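Local coordinates for HI1317 (Haemophilus influenzae, PDB 1JOV), which probably interconverts the alpha and beta anomers of D-glucose 6-phosphate, as a member of the glucose-6-phosphate 1-epimerase family, at residues A[143-153]-A[255-266]. Sequence-based numbering, arbitrary orientation.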
# COMPACT_ATOMS: atom_id res chain seq x y z
N GLU A 143 -1.00 22.18 -5.83
CA GLU A 143 0.30 22.27 -6.43
C GLU A 143 0.80 20.91 -6.82
O GLU A 143 0.25 19.87 -6.46
CB GLU A 143 1.28 22.95 -5.49
CG GLU A 143 1.23 24.47 -5.49
CD GLU A 143 2.29 25.06 -4.57
OE1 GLU A 143 2.23 24.78 -3.35
OE2 GLU A 143 3.18 25.79 -5.08
N SER A 144 1.90 20.93 -7.53
CA SER A 144 2.52 19.67 -7.90
C SER A 144 2.77 18.90 -6.63
O SER A 144 3.08 19.47 -5.59
CB SER A 144 3.81 19.89 -8.68
OG SER A 144 3.73 21.06 -9.46
N ALA A 145 2.64 17.61 -6.69
CA ALA A 145 2.78 16.77 -5.52
C ALA A 145 3.58 15.50 -5.74
O ALA A 145 3.66 14.98 -6.87
CB ALA A 145 1.43 16.40 -4.97
N GLN A 146 4.12 14.97 -4.67
CA GLN A 146 4.67 13.62 -4.68
C GLN A 146 3.61 12.68 -4.14
O GLN A 146 2.74 13.09 -3.38
CB GLN A 146 5.86 13.55 -3.76
CG GLN A 146 7.02 14.50 -4.09
CD GLN A 146 8.11 14.38 -3.02
OE1 GLN A 146 7.89 14.78 -1.85
NE2 GLN A 146 9.32 13.95 -3.42
N ALA A 147 3.67 11.41 -4.54
CA ALA A 147 2.76 10.45 -3.94
C ALA A 147 3.40 9.10 -4.00
O ALA A 147 4.33 8.81 -4.80
CB ALA A 147 1.47 10.45 -4.69
N ALA A 148 2.93 8.19 -3.18
CA ALA A 148 3.44 6.83 -3.20
C ALA A 148 2.40 5.94 -2.58
O ALA A 148 1.73 6.31 -1.62
CB ALA A 148 4.76 6.70 -2.45
N LEU A 149 2.27 4.74 -3.12
CA LEU A 149 1.46 3.66 -2.64
C LEU A 149 2.46 2.78 -1.92
O LEU A 149 3.17 2.02 -2.56
CB LEU A 149 0.69 2.94 -3.73
CG LEU A 149 0.11 3.87 -4.80
CD1 LEU A 149 -0.35 3.06 -6.01
CD2 LEU A 149 -1.03 4.68 -4.24
N HIS A 150 2.52 2.89 -0.64
CA HIS A 150 3.57 2.24 0.14
C HIS A 150 3.25 0.80 0.57
O HIS A 150 3.16 0.47 1.76
CB HIS A 150 3.78 3.18 1.28
CG HIS A 150 5.00 2.96 2.18
ND1 HIS A 150 5.26 1.79 2.83
CD2 HIS A 150 5.99 3.83 2.50
CE1 HIS A 150 6.34 1.96 3.58
NE2 HIS A 150 6.78 3.17 3.39
N THR A 151 3.08 0.00 -0.44
CA THR A 151 2.52 -1.35 -0.23
C THR A 151 3.41 -2.29 0.62
O THR A 151 4.58 -2.50 0.31
CB THR A 151 2.25 -2.02 -1.61
OG1 THR A 151 1.56 -1.07 -2.46
CG2 THR A 151 1.35 -3.37 -1.46
N TYR A 152 2.76 -2.82 1.66
CA TYR A 152 3.42 -3.83 2.52
C TYR A 152 2.91 -5.17 2.13
O TYR A 152 1.72 -5.55 2.36
CB TYR A 152 3.15 -3.64 4.05
CG TYR A 152 3.64 -2.43 4.70
CD1 TYR A 152 3.08 -1.16 4.48
CD2 TYR A 152 4.59 -2.54 5.70
CE1 TYR A 152 3.57 -0.01 5.17
CE2 TYR A 152 5.07 -1.44 6.37
CZ TYR A 152 4.55 -0.19 6.15
OH TYR A 152 5.03 0.90 6.87
N PHE A 153 3.84 -5.95 1.53
CA PHE A 153 3.45 -7.30 1.08
C PHE A 153 3.76 -8.34 2.16
O PHE A 153 4.71 -8.18 2.93
CB PHE A 153 4.16 -7.70 -0.19
CG PHE A 153 3.81 -6.86 -1.33
CD1 PHE A 153 2.64 -7.08 -2.01
CD2 PHE A 153 4.64 -5.82 -1.68
CE1 PHE A 153 2.28 -6.21 -3.10
CE2 PHE A 153 4.32 -4.99 -2.67
CZ PHE A 153 3.15 -5.20 -3.46
N LEU A 255 6.95 14.84 -10.45
CA LEU A 255 5.75 15.23 -9.65
C LEU A 255 4.45 14.90 -10.31
O LEU A 255 4.42 14.64 -11.55
CB LEU A 255 5.80 16.69 -9.35
CG LEU A 255 6.99 17.15 -8.50
CD1 LEU A 255 6.88 18.65 -8.07
CD2 LEU A 255 7.18 16.28 -7.30
N LEU A 256 3.34 14.90 -9.52
CA LEU A 256 2.00 14.72 -10.08
C LEU A 256 1.35 16.05 -10.20
O LEU A 256 1.40 16.88 -9.24
CB LEU A 256 1.12 13.93 -9.12
CG LEU A 256 1.46 12.48 -9.07
CD1 LEU A 256 0.84 11.80 -7.78
CD2 LEU A 256 0.90 11.70 -10.28
N GLU A 257 0.69 16.31 -11.34
CA GLU A 257 -0.05 17.51 -11.52
C GLU A 257 -1.56 17.19 -11.39
O GLU A 257 -1.95 16.01 -11.44
CB GLU A 257 0.31 18.20 -12.87
CG GLU A 257 1.66 18.89 -12.93
CD GLU A 257 1.90 19.96 -11.86
OE1 GLU A 257 1.03 20.81 -11.56
OE2 GLU A 257 3.02 19.98 -11.32
N PHE A 258 -2.36 18.26 -11.36
CA PHE A 258 -3.79 18.11 -11.13
C PHE A 258 -4.36 17.03 -12.07
O PHE A 258 -4.06 17.08 -13.24
CB PHE A 258 -4.45 19.44 -11.37
CG PHE A 258 -5.89 19.47 -11.09
CD1 PHE A 258 -6.80 19.12 -12.09
CD2 PHE A 258 -6.40 19.88 -9.81
CE1 PHE A 258 -8.18 19.15 -11.87
CE2 PHE A 258 -7.81 19.88 -9.65
CZ PHE A 258 -8.68 19.51 -10.66
N GLY A 259 -5.11 16.05 -11.58
CA GLY A 259 -5.73 15.02 -12.40
C GLY A 259 -4.90 13.89 -12.86
O GLY A 259 -5.46 12.92 -13.40
N GLU A 260 -3.59 13.88 -12.55
CA GLU A 260 -2.74 12.76 -12.88
C GLU A 260 -2.86 11.65 -11.84
O GLU A 260 -3.12 11.93 -10.67
CB GLU A 260 -1.31 13.17 -13.03
CG GLU A 260 -1.09 14.20 -14.19
CD GLU A 260 0.37 14.45 -14.48
OE1 GLU A 260 1.19 14.53 -13.56
OE2 GLU A 260 0.74 14.53 -15.64
N SER A 261 -2.83 10.43 -12.25
CA SER A 261 -2.89 9.35 -11.31
C SER A 261 -1.68 8.44 -11.31
O SER A 261 -0.81 8.51 -12.23
CB SER A 261 -4.13 8.53 -11.60
OG SER A 261 -3.99 8.06 -12.90
N LEU A 262 -1.59 7.56 -10.31
CA LEU A 262 -0.58 6.55 -10.32
C LEU A 262 -1.28 5.34 -9.74
O LEU A 262 -2.15 5.46 -8.87
CB LEU A 262 0.69 6.99 -9.59
CG LEU A 262 0.77 6.80 -8.07
CD1 LEU A 262 2.20 6.95 -7.58
CD2 LEU A 262 -0.14 7.80 -7.35
N SER A 263 -0.94 4.15 -10.23
CA SER A 263 -1.60 3.00 -9.71
C SER A 263 -0.76 1.76 -9.74
O SER A 263 0.33 1.76 -10.31
CB SER A 263 -2.88 2.73 -10.50
OG SER A 263 -2.58 2.37 -11.84
N VAL A 264 -1.29 0.70 -9.13
CA VAL A 264 -0.65 -0.61 -9.12
C VAL A 264 -1.72 -1.69 -9.21
O VAL A 264 -2.81 -1.59 -8.64
CB VAL A 264 0.24 -0.83 -7.87
CG1 VAL A 264 -0.60 -0.84 -6.61
CG2 VAL A 264 1.06 -2.11 -8.00
N GLU A 265 -1.35 -2.68 -9.95
CA GLU A 265 -2.19 -3.85 -10.09
C GLU A 265 -1.43 -5.03 -9.47
O GLU A 265 -0.33 -5.39 -9.90
CB GLU A 265 -2.49 -4.17 -11.59
CG GLU A 265 -3.40 -5.36 -11.79
CD GLU A 265 -3.54 -5.79 -13.29
OE1 GLU A 265 -4.37 -5.19 -14.00
OE2 GLU A 265 -2.82 -6.74 -13.71
N ILE A 266 -2.00 -5.60 -8.42
CA ILE A 266 -1.46 -6.74 -7.63
C ILE A 266 -2.16 -8.07 -7.96
O ILE A 266 -3.39 -8.14 -8.06
CB ILE A 266 -1.60 -6.44 -6.11
CG1 ILE A 266 -1.34 -4.95 -5.83
CG2 ILE A 266 -0.65 -7.31 -5.32
CD1 ILE A 266 -1.07 -4.65 -4.38
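Ala145 and Leu256 form an antiparallel hydrogen-bonded pair: Ala145 N-H donates to Leu256 O (N to O 2.9 Å) and Leu256 N-H donates to Ala145 O (2.7 Å, 171° at the hydrogen), both within the acceptor's carbonyl plane. From this pair Leu256 turns its CD1 onto Ala147 CB, a tight 3.4 Å. The chain then reverses through the type II turn 257-260, where Glu257 N binds Glu260 OE1 from above the carboxylate plane; a salt bridge to Arg251 holds the same oxygen. Beyond the turn, strand 261-266 runs nearly parallel to 145-149 (12°) but in another sheet; apolar side chains fill the space between, and no backbone pairing joins these two strands. Leu149 and Val264 each point at the other's strand and lie side by side, Leu149 CD1 to Val264 CG1 4.0 Å. Thr151 CG2 and Ile266 CD1 meet tip to tip. Chi1 of Thr151, -47°, sets OG1 beside the backbone N and leaves CG2 anti to it, over one face of the Phe153 ring toward its rim, while Ile266 CG2 lies in the ring plane, 3.8 Å from Phe153 CE1. Strand 244-251 flanks 145-154 and carries Glu248, which His150 touches; both are predicted active-site residues. The packing between strands 145-149 and 261-266 is thus apolar, the hydrogen bonds between the segments confined to the Ala145-Leu256 end.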